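PDB 1KCF: cruciform cutting endonuclease 1, mitochondrial from Schizosaccharomyces pombe, which resolves Holliday junctions as a homodimeric endonuclease, cutting four-way DNA junctions at the point of strand exchange, and appears important for maintaining mitochondrial DNA. Local coordinates for residues I12-G17 against T171-A176; Q100-L105 against S140-L145; Y213-G218 against D226-S231. All blocks are in the same frame, centred on the assembly; numbering follows the deposited sequence.

Contact 1. Residues I12-G17 against T171-A176; sequences ICKLTG and TYSYWA
Lys14 and Leu15, in the last turn of helix 6-15, meet Ser173 and Tyr174 on one side of helix 168-179, and no hydrogen bond or salt bridge joins the two segments. The first kind of contact is van der Waals packing of a lysine's methylenes against a serine hydroxyl. Lys14 extends its stem past Ser173, a chi1 of 173° placing CG beside its own carbonyl carbon, and CG, CD and CE all border OG, the shortest approach being Lys14 CE to Ser173 OG at 3.3 Å. The amino group is more distant, with Lys14 NZ 4.0 Å from Ser173 OG. Lysine suits this partly exposed place because its aliphatic stem can pack while its charged tip extends further; the small serine lets that stem lie close. Shortening Lys14 to an alanine removes CG, CD and CE, and is likely to leave Ser173 OG without its methylene cover and a gap between the helices.

The second kind sets an aromatic ring against backbone carbonyls. Lys14 O lies at the edge of the Tyr174 ring, near its plane, 3.5 Å from Tyr174 CD1; a tyrosine suits the place by presenting slightly positive edge hydrogens to this oxygen. Leu15 O comes in obliquely, 3.7 Å from Tyr174 CE1. A looser apolar touch, Leu15 CD2 to Tyr174 CE1 at 4.4 Å, completes the contact.

The SAP-family N-terminal region is thus docked on the nuclease region. Helix 224-253 borders both partners: Trp241 meets the Tyr174 ring edge-to-face, and Gln244 touches Leu15. Ile12 and Cys13 pack against helix 26-33.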
loop_
_atom_site.group_PDB
_atom_site.type_symbol
_atom_site.label_atom_id
_atom_site.label_comp_id
_atom_site.label_asym_id
_atom_site.label_seq_id
_atom_site.Cartn_x
_atom_site.Cartn_y
_atom_site.Cartn_z
ATOM N N ILE A 12 -12.466 16.463 26.584
ATOM C CA ILE A 12 -12.443 15.027 26.822
ATOM C C ILE A 12 -11.981 14.296 25.558
ATOM O O ILE A 12 -11.211 13.332 25.629
ATOM C CB ILE A 12 -13.848 14.509 27.232
ATOM C CG1 ILE A 12 -14.225 15.082 28.604
ATOM C CG2 ILE A 12 -13.869 12.986 27.262
ATOM C CD1 ILE A 12 -15.568 14.614 29.123
ATOM N N CYS A 13 -12.450 14.757 24.403
ATOM C CA CYS A 13 -12.068 14.144 23.136
ATOM C C CYS A 13 -10.567 14.255 22.921
ATOM O O CYS A 13 -9.928 13.316 22.447
ATOM C CB CYS A 13 -12.821 14.797 21.975
ATOM S SG CYS A 13 -14.554 14.273 21.857
ATOM N N LYS A 14 -10.003 15.403 23.282
ATOM C CA LYS A 14 -8.573 15.618 23.134
ATOM C C LYS A 14 -7.788 14.744 24.108
ATOM O O LYS A 14 -6.679 14.311 23.804
ATOM C CB LYS A 14 -8.225 17.088 23.372
ATOM C CG LYS A 14 -6.730 17.364 23.403
ATOM C CD LYS A 14 -6.421 18.842 23.612
ATOM C CE LYS A 14 -6.870 19.677 22.425
ATOM N NZ LYS A 14 -6.543 21.115 22.608
ATOM N N LEU A 15 -8.369 14.488 25.277
ATOM C CA LEU A 15 -7.712 13.672 26.288
ATOM C C LEU A 15 -7.815 12.186 25.977
ATOM O O LEU A 15 -7.133 11.373 26.596
ATOM C CB LEU A 15 -8.318 13.933 27.670
ATOM C CG LEU A 15 -8.168 15.306 28.331
ATOM C CD1 LEU A 15 -8.859 15.269 29.682
ATOM C CD2 LEU A 15 -6.699 15.668 28.502
ATOM N N THR A 16 -8.668 11.831 25.022
ATOM C CA THR A 16 -8.854 10.434 24.649
ATOM C C THR A 16 -8.490 10.167 23.192
ATOM O O THR A 16 -8.782 9.098 22.657
ATOM C CB THR A 16 -10.310 9.993 24.883
ATOM O OG1 THR A 16 -11.193 10.881 24.193
ATOM C CG2 THR A 16 -10.642 10.010 26.374
ATOM N N GLY A 17 -7.855 11.144 22.554
ATOM C CA GLY A 17 -7.449 10.989 21.169
ATOM C C GLY A 17 -8.601 10.830 20.195
ATOM O O GLY A 17 -8.453 10.199 19.150
ATOM N N THR A 171 -1.942 12.874 18.646
ATOM C CA THR A 171 -0.827 12.519 19.513
ATOM C C THR A 171 -0.177 13.770 20.096
ATOM O O THR A 171 -0.098 13.932 21.312
ATOM C CB THR A 171 0.237 11.713 18.740
ATOM O OG1 THR A 171 -0.345 10.500 18.250
ATOM C CG2 THR A 171 1.411 11.371 19.641
ATOM N N TYR A 172 0.274 14.656 19.214
ATOM C CA TYR A 172 0.936 15.898 19.606
ATOM C C TYR A 172 0.025 16.850 20.375
ATOM O O TYR A 172 0.420 17.417 21.397
ATOM C CB TYR A 172 1.471 16.599 18.358
ATOM C CG TYR A 172 2.422 15.745 17.550
ATOM C CD1 TYR A 172 2.421 15.800 16.157
ATOM C CD2 TYR A 172 3.337 14.897 18.177
ATOM C CE1 TYR A 172 3.306 15.034 15.405
ATOM C CE2 TYR A 172 4.233 14.125 17.435
ATOM C CZ TYR A 172 4.211 14.200 16.050
ATOM O OH TYR A 172 5.098 13.457 15.304
ATOM N N SER A 173 -1.190 17.033 19.870
ATOM C CA SER A 173 -2.162 17.912 20.508
ATOM C C SER A 173 -2.377 17.446 21.936
ATOM O O SER A 173 -2.470 18.251 22.865
ATOM C CB SER A 173 -3.490 17.871 19.745
ATOM O OG SER A 173 -4.558 18.359 20.537
ATOM N N TYR A 174 -2.452 16.131 22.102
ATOM C CA TYR A 174 -2.650 15.548 23.414
ATOM C C TYR A 174 -1.531 15.913 24.385
ATOM O O TYR A 174 -1.783 16.451 25.467
ATOM C CB TYR A 174 -2.739 14.023 23.315
ATOM C CG TYR A 174 -2.691 13.350 24.668
ATOM C CD1 TYR A 174 -3.775 13.420 25.550
ATOM C CD2 TYR A 174 -1.541 12.692 25.092
ATOM C CE1 TYR A 174 -3.705 12.854 26.825
ATOM C CE2 TYR A 174 -1.459 12.126 26.356
ATOM C CZ TYR A 174 -2.538 12.208 27.219
ATOM O OH TYR A 174 -2.434 11.651 28.475
ATOM N N TRP A 175 -0.297 15.615 24.002
ATOM C CA TRP A 175 0.834 15.890 24.875
ATOM C C TRP A 175 1.096 17.368 25.130
ATOM O O TRP A 175 1.562 17.738 26.205
ATOM C CB TRP A 175 2.093 15.205 24.334
ATOM C CG TRP A 175 2.060 13.715 24.530
ATOM C CD1 TRP A 175 2.060 12.754 23.556
ATOM C CD2 TRP A 175 1.982 13.017 25.780
ATOM N NE1 TRP A 175 1.983 11.505 24.122
ATOM C CE2 TRP A 175 1.936 11.636 25.485
ATOM C CE3 TRP A 175 1.946 13.423 27.121
ATOM C CZ2 TRP A 175 1.857 10.659 26.482
ATOM C CZ3 TRP A 175 1.867 12.448 28.113
ATOM C CH2 TRP A 175 1.824 11.083 27.785
ATOM N N ALA A 176 0.792 18.213 24.153
ATOM C CA ALA A 176 1.000 19.648 24.307
ATOM C C ALA A 176 0.145 20.200 25.452
ATOM O O ALA A 176 0.639 20.926 26.317
ATOM C CB ALA A 176 0.657 20.364 23.013
#

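Contact 2. Residues Q100-L105 against S140-L145; sequences QLFNTL and SMLYAL
Phe102 packs against Leu142 and Leu145 in a buried contact of apolar side chains, with no hydrogen bond across it, between helices 91-109 and 128-151, both part of the RNase H-like nuclease fold. The backbones come near each other at Phe102 and Leu142, whose CA atoms are 6.5 Å apart, close enough for one aromatic side chain to span the interface.

The main element is a CH-pi contact. Leu145 CB sits over the centre of one face of the Phe102 ring, 4.0 Å from its centroid and only 12° off the ring normal. Phe102 owes this placement to a chi1 of -176°, which turns the ring beside its own carbonyl carbon and brings it over Leu145. The two side chains slide past each other in opposite directions: the far end of the ring reaches the Leu145 carbonyl, with Phe102 CZ 3.8 Å from Leu145 O, while the leucine branch reaches the root of the phenylalanine, Leu145 CD1 lying 3.8 Å from Phe102 CB. Leu142 adds one methyl to that same root, its CD2 being 4.2 Å from Phe102 CB. A flat ring suits the place by offering a broad face to one leucine, and the branched leucines set their methyls against its CB.

Around these three, Leu142 touches Leu47 of strand 42-47, while Leu101 and Leu105 of helix 91-109 pack on Phe52 of strand 52-59, so the helices also cover the sheet. On helix 128-151, Met141 and Ala144 pack against Ala144 and Met141 of the second subunit, and His106 of helix 91-109 meets the Phe102 ring edge-to-face.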
loop_
_atom_site.group_PDB
_atom_site.type_symbol
_atom_site.label_atom_id
_atom_site.label_comp_id
_atom_site.label_asym_id
_atom_site.label_seq_id
_atom_site.Cartn_x
_atom_site.Cartn_y
_atom_site.Cartn_z
ATOM N N GLN A 100 8.894 -8.581 4.954
ATOM C CA GLN A 100 9.883 -8.877 5.987
ATOM C C GLN A 100 9.534 -8.100 7.255
ATOM O O GLN A 100 9.519 -8.649 8.357
ATOM C CB GLN A 100 11.289 -8.468 5.541
ATOM C CG GLN A 100 11.776 -9.098 4.252
ATOM C CD GLN A 100 13.255 -8.839 4.018
ATOM O OE1 GLN A 100 13.681 -8.541 2.898
ATOM N NE2 GLN A 100 14.048 -8.952 5.079
ATOM N N LEU A 101 9.260 -6.812 7.088
ATOM C CA LEU A 101 8.923 -5.958 8.215
ATOM C C LEU A 101 7.695 -6.500 8.936
ATOM O O LEU A 101 7.639 -6.505 10.160
ATOM C CB LEU A 101 8.660 -4.535 7.726
ATOM C CG LEU A 101 8.674 -3.419 8.767
ATOM C CD1 LEU A 101 9.940 -3.508 9.627
ATOM C CD2 LEU A 101 8.610 -2.074 8.046
ATOM N N PHE A 102 6.721 -6.965 8.163
ATOM C CA PHE A 102 5.490 -7.511 8.716
ATOM C C PHE A 102 5.775 -8.763 9.545
ATOM O O PHE A 102 5.341 -8.866 10.692
ATOM C CB PHE A 102 4.521 -7.854 7.588
ATOM C CG PHE A 102 3.183 -8.346 8.063
ATOM C CD1 PHE A 102 2.204 -7.446 8.474
ATOM C CD2 PHE A 102 2.905 -9.709 8.110
ATOM C CE1 PHE A 102 0.964 -7.899 8.925
ATOM C CE2 PHE A 102 1.672 -10.174 8.560
ATOM C CZ PHE A 102 0.698 -9.268 8.969
ATOM N N ASN A 103 6.506 -9.710 8.962
ATOM C CA ASN A 103 6.829 -10.950 9.657
ATOM C C ASN A 103 7.741 -10.717 10.843
ATOM O O ASN A 103 7.532 -11.283 11.913
ATOM C CB ASN A 103 7.519 -11.953 8.724
ATOM C CG ASN A 103 6.658 -12.348 7.554
ATOM O OD1 ASN A 103 5.431 -12.324 7.634
ATOM N ND2 ASN A 103 7.297 -12.731 6.455
ATOM N N THR A 104 8.761 -9.889 10.651
ATOM C CA THR A 104 9.714 -9.621 11.717
ATOM C C THR A 104 9.069 -8.986 12.941
ATOM O O THR A 104 9.441 -9.303 14.068
ATOM C CB THR A 104 10.863 -8.722 11.226
ATOM O OG1 THR A 104 11.464 -9.314 10.068
ATOM C CG2 THR A 104 11.924 -8.576 12.307
ATOM N N LEU A 105 8.107 -8.092 12.729
ATOM C CA LEU A 105 7.443 -7.441 13.857
ATOM C C LEU A 105 6.486 -8.393 14.594
ATOM O O LEU A 105 6.331 -8.301 15.813
ATOM C CB LEU A 105 6.680 -6.194 13.384
ATOM C CG LEU A 105 7.476 -5.055 12.723
ATOM C CD1 LEU A 105 6.513 -3.968 12.269
ATOM C CD2 LEU A 105 8.507 -4.484 13.688
ATOM N N SER A 140 0.318 1.256 3.116
ATOM C CA SER A 140 -0.668 0.521 2.332
ATOM C C SER A 140 -0.422 -0.980 2.296
ATOM O O SER A 140 -1.350 -1.767 2.469
ATOM C CB SER A 140 -0.710 1.048 0.899
ATOM O OG SER A 140 -1.215 2.363 0.862
ATOM N N MET A 141 0.825 -1.369 2.058
ATOM C CA MET A 141 1.171 -2.781 1.987
ATOM C C MET A 141 1.023 -3.482 3.337
ATOM O O MET A 141 0.500 -4.597 3.404
ATOM C CB MET A 141 2.594 -2.945 1.441
ATOM C CG MET A 141 2.748 -2.403 0.019
ATOM S SD MET A 141 4.343 -2.758 -0.747
ATOM C CE MET A 141 3.947 -2.538 -2.483
ATOM N N LEU A 142 1.474 -2.827 4.404
ATOM C CA LEU A 142 1.371 -3.392 5.744
ATOM C C LEU A 142 -0.090 -3.647 6.096
ATOM O O LEU A 142 -0.416 -4.659 6.714
ATOM C CB LEU A 142 2.002 -2.451 6.776
ATOM C CG LEU A 142 3.531 -2.348 6.752
ATOM C CD1 LEU A 142 3.985 -1.381 7.828
ATOM C CD2 LEU A 142 4.152 -3.724 6.980
ATOM N N TYR A 143 -0.964 -2.730 5.696
ATOM C CA TYR A 143 -2.394 -2.856 5.955
ATOM C C TYR A 143 -2.985 -4.035 5.183
ATOM O O TYR A 143 -3.784 -4.813 5.719
ATOM C CB TYR A 143 -3.113 -1.569 5.555
ATOM C CG TYR A 143 -3.583 -0.753 6.732
ATOM C CD1 TYR A 143 -4.810 -1.018 7.339
ATOM C CD2 TYR A 143 -2.780 0.249 7.274
ATOM C CE1 TYR A 143 -5.225 -0.309 8.461
ATOM C CE2 TYR A 143 -3.181 0.964 8.394
ATOM C CZ TYR A 143 -4.402 0.680 8.984
ATOM O OH TYR A 143 -4.794 1.376 10.103
ATOM N N ALA A 144 -2.596 -4.156 3.917
ATOM C CA ALA A 144 -3.084 -5.245 3.092
ATOM C C ALA A 144 -2.653 -6.573 3.709
ATOM O O ALA A 144 -3.465 -7.484 3.866
ATOM C CB ALA A 144 -2.534 -5.116 1.677
ATOM N N LEU A 145 -1.375 -6.681 4.065
ATOM C CA LEU A 145 -0.872 -7.912 4.658
ATOM C C LEU A 145 -1.604 -8.255 5.955
ATOM O O LEU A 145 -1.926 -9.414 6.209
ATOM C CB LEU A 145 0.634 -7.805 4.922
ATOM C CG LEU A 145 1.527 -7.748 3.678
ATOM C CD1 LEU A 145 2.987 -7.733 4.091
ATOM C CD2 LEU A 145 1.244 -8.946 2.789
#

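Contact 3. Residues Y213-G218 against D226-S231; sequences YKWNNG and DDMADS
Trp215 and Met228 mark the nearest backbone approach, their CA atoms 7.8 Å apart, between the end of helix 209-217 and the start of helix 224-253. The axes of the two short helical segments approach to 10.9 Å, and their directions differ by 138°, nearer antiparallel than parallel. Gly218, the first residue to leave helical geometry after the helix, suits its place because a CB on this backbone would come against Lys214 O.

That separation is bridged by long side chains. Met228 bends at its thioether (chi3 -79°) and brings CE to Trp215 CE3 at 3.8 Å, the two side chains crossing obliquely. The same methyl also lies 3.9 Å from Lys214 O and 3.9 Å from Gly218 O, so it packs against the carbonyls at the helix end. A methionine suits the place because its flexible, unbranched chain can bend and bring a methyl to the indole and two carbonyls at once.

These consecutive helices belong to the RuvC-type, RNase H-like nuclease fold, and the second carries Asp230, assigned to the magnesium site. Asp230 and Asp46, the other magnesium-binding aspartate, bring their carboxylates close together, while Arg191 forms a salt bridge to Asp230.

Farther along the indole, Trp215 CH2 meets Ala229 CB at 3.9 Å, again obliquely. Alanine's short side chain lets the broad six-membered ring come close to helix 224-253. Trp215 also stacks with Trp70 and has a cation-pi contact with Lys225.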
loop_
_atom_site.group_PDB
_atom_site.type_symbol
_atom_site.label_atom_id
_atom_site.label_comp_id
_atom_site.label_asym_id
_atom_site.label_seq_id
_atom_site.Cartn_x
_atom_site.Cartn_y
_atom_site.Cartn_z
ATOM N N TYR A 213 18.859 2.025 28.056
ATOM C CA TYR A 213 20.231 2.314 27.653
ATOM C C TYR A 213 20.305 3.063 26.325
ATOM O O TYR A 213 21.055 4.032 26.196
ATOM C CB TYR A 213 21.047 1.020 27.542
ATOM C CG TYR A 213 22.532 1.264 27.369
ATOM C CD1 TYR A 213 23.311 1.714 28.434
ATOM C CD2 TYR A 213 23.153 1.076 26.131
ATOM C CE1 TYR A 213 24.671 1.976 28.274
ATOM C CE2 TYR A 213 24.513 1.335 25.960
ATOM C CZ TYR A 213 25.264 1.786 27.036
ATOM O OH TYR A 213 26.604 2.065 26.875
ATOM N N LYS A 214 19.539 2.609 25.336
ATOM C CA LYS A 214 19.532 3.251 24.022
ATOM C C LYS A 214 19.168 4.726 24.146
ATOM O O LYS A 214 19.784 5.595 23.524
ATOM C CB LYS A 214 18.520 2.579 23.091
ATOM C CG LYS A 214 18.783 1.119 22.797
ATOM C CD LYS A 214 17.863 0.627 21.684
ATOM C CE LYS A 214 18.027 -0.865 21.442
ATOM N NZ LYS A 214 17.214 -1.335 20.283
ATOM N N TRP A 215 18.152 5.001 24.956
ATOM C CA TRP A 215 17.693 6.360 25.160
ATOM C C TRP A 215 18.736 7.252 25.818
ATOM O O TRP A 215 19.018 8.347 25.332
ATOM C CB TRP A 215 16.424 6.353 26.006
ATOM C CG TRP A 215 15.923 7.717 26.333
ATOM C CD1 TRP A 215 15.949 8.330 27.549
ATOM C CD2 TRP A 215 15.291 8.630 25.434
ATOM N NE1 TRP A 215 15.364 9.570 27.465
ATOM C CE2 TRP A 215 14.951 9.779 26.177
ATOM C CE3 TRP A 215 14.977 8.587 24.069
ATOM C CZ2 TRP A 215 14.310 10.880 25.605
ATOM C CZ3 TRP A 215 14.339 9.680 23.497
ATOM C CH2 TRP A 215 14.012 10.812 24.267
ATOM N N ASN A 216 19.310 6.789 26.923
ATOM C CA ASN A 216 20.308 7.577 27.635
ATOM C C ASN A 216 21.625 7.738 26.887
ATOM O O ASN A 216 22.223 8.812 26.905
ATOM C CB ASN A 216 20.581 6.981 29.016
ATOM C CG ASN A 216 19.437 7.206 29.980
ATOM O OD1 ASN A 216 18.760 8.237 29.930
ATOM N ND2 ASN A 216 19.222 6.252 30.878
ATOM N N ASN A 217 22.076 6.674 26.231
ATOM C CA ASN A 217 23.335 6.732 25.497
ATOM C C ASN A 217 23.136 7.315 24.106
ATOM O O ASN A 217 23.762 8.310 23.742
ATOM C CB ASN A 217 23.948 5.337 25.375
ATOM C CG ASN A 217 25.292 5.356 24.675
ATOM O OD1 ASN A 217 26.275 5.877 25.206
ATOM N ND2 ASN A 217 25.341 4.799 23.471
ATOM N N GLY A 218 22.261 6.684 23.333
ATOM C CA GLY A 218 21.994 7.148 21.987
ATOM C C GLY A 218 21.480 8.574 21.931
ATOM O O GLY A 218 20.279 8.813 22.041
ATOM N N ASP A 226 15.022 12.021 18.864
ATOM C CA ASP A 226 13.784 12.623 18.392
ATOM C C ASP A 226 12.869 11.579 17.770
ATOM O O ASP A 226 11.665 11.586 18.009
ATOM C CB ASP A 226 14.097 13.718 17.374
ATOM C CG ASP A 226 14.982 14.805 17.953
ATOM O OD1 ASP A 226 14.443 15.728 18.600
ATOM O OD2 ASP A 226 16.219 14.723 17.779
ATOM N N ASP A 227 13.437 10.675 16.980
ATOM C CA ASP A 227 12.634 9.645 16.345
ATOM C C ASP A 227 12.114 8.635 17.367
ATOM O O ASP A 227 10.975 8.182 17.263
ATOM C CB ASP A 227 13.433 8.941 15.243
ATOM C CG ASP A 227 13.764 9.872 14.079
ATOM O OD1 ASP A 227 13.157 10.961 13.996
ATOM O OD2 ASP A 227 14.622 9.517 13.241
ATOM N N MET A 228 12.938 8.296 18.359
ATOM C CA MET A 228 12.528 7.349 19.396
ATOM C C MET A 228 11.446 7.972 20.270
ATOM O O MET A 228 10.491 7.308 20.672
ATOM C CB MET A 228 13.709 6.964 20.297
ATOM C CG MET A 228 14.825 6.188 19.619
ATOM S SD MET A 228 15.970 5.489 20.834
ATOM C CE MET A 228 16.958 6.893 21.239
ATOM N N ALA A 229 11.615 9.251 20.577
ATOM C CA ALA A 229 10.658 9.962 21.408
ATOM C C ALA A 229 9.317 9.978 20.694
ATOM O O ALA A 229 8.267 9.839 21.318
ATOM C CB ALA A 229 11.140 11.386 21.663
ATOM N N ASP A 230 9.359 10.123 19.377
ATOM C CA ASP A 230 8.135 10.157 18.592
ATOM C C ASP A 230 7.301 8.888 18.783
ATOM O O ASP A 230 6.118 8.966 19.117
ATOM C CB ASP A 230 8.459 10.344 17.114
ATOM C CG ASP A 230 7.384 11.115 16.382
ATOM O OD1 ASP A 230 7.211 12.313 16.700
ATOM O OD2 ASP A 230 6.708 10.529 15.505
ATOM N N SER A 231 7.906 7.719 18.582
ATOM C CA SER A 231 7.157 6.476 18.745
ATOM C C SER A 231 6.736 6.248 20.196
ATOM O O SER A 231 5.682 5.668 20.456
ATOM C CB SER A 231 7.966 5.270 18.233
ATOM O OG SER A 231 9.156 5.071 18.978
#

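In the fold
Contacts 2 and 3 are buried, whereas contact 1 is only partly so and joins the SAP-family region to the nuclease region. Contacts 1 and 3 share helix 224-253: it supplies one segment of contact 3 and borders contact 1. They also touch directly, through a probable hydrogen bond between Tyr172 OH and Asp230 OD1, 2.8 Å long, linking helix 168-179 to Asp230 of the magnesium site. Contact 2 lies across the chain's centre from contact 1, their centres about 28 Å apart, and adjoins the subunit interface. Chemistry follows place: ring face on leucine in contact 2, indole with methyls in contact 3, and lysine stem and carbonyls in the more open contact 1.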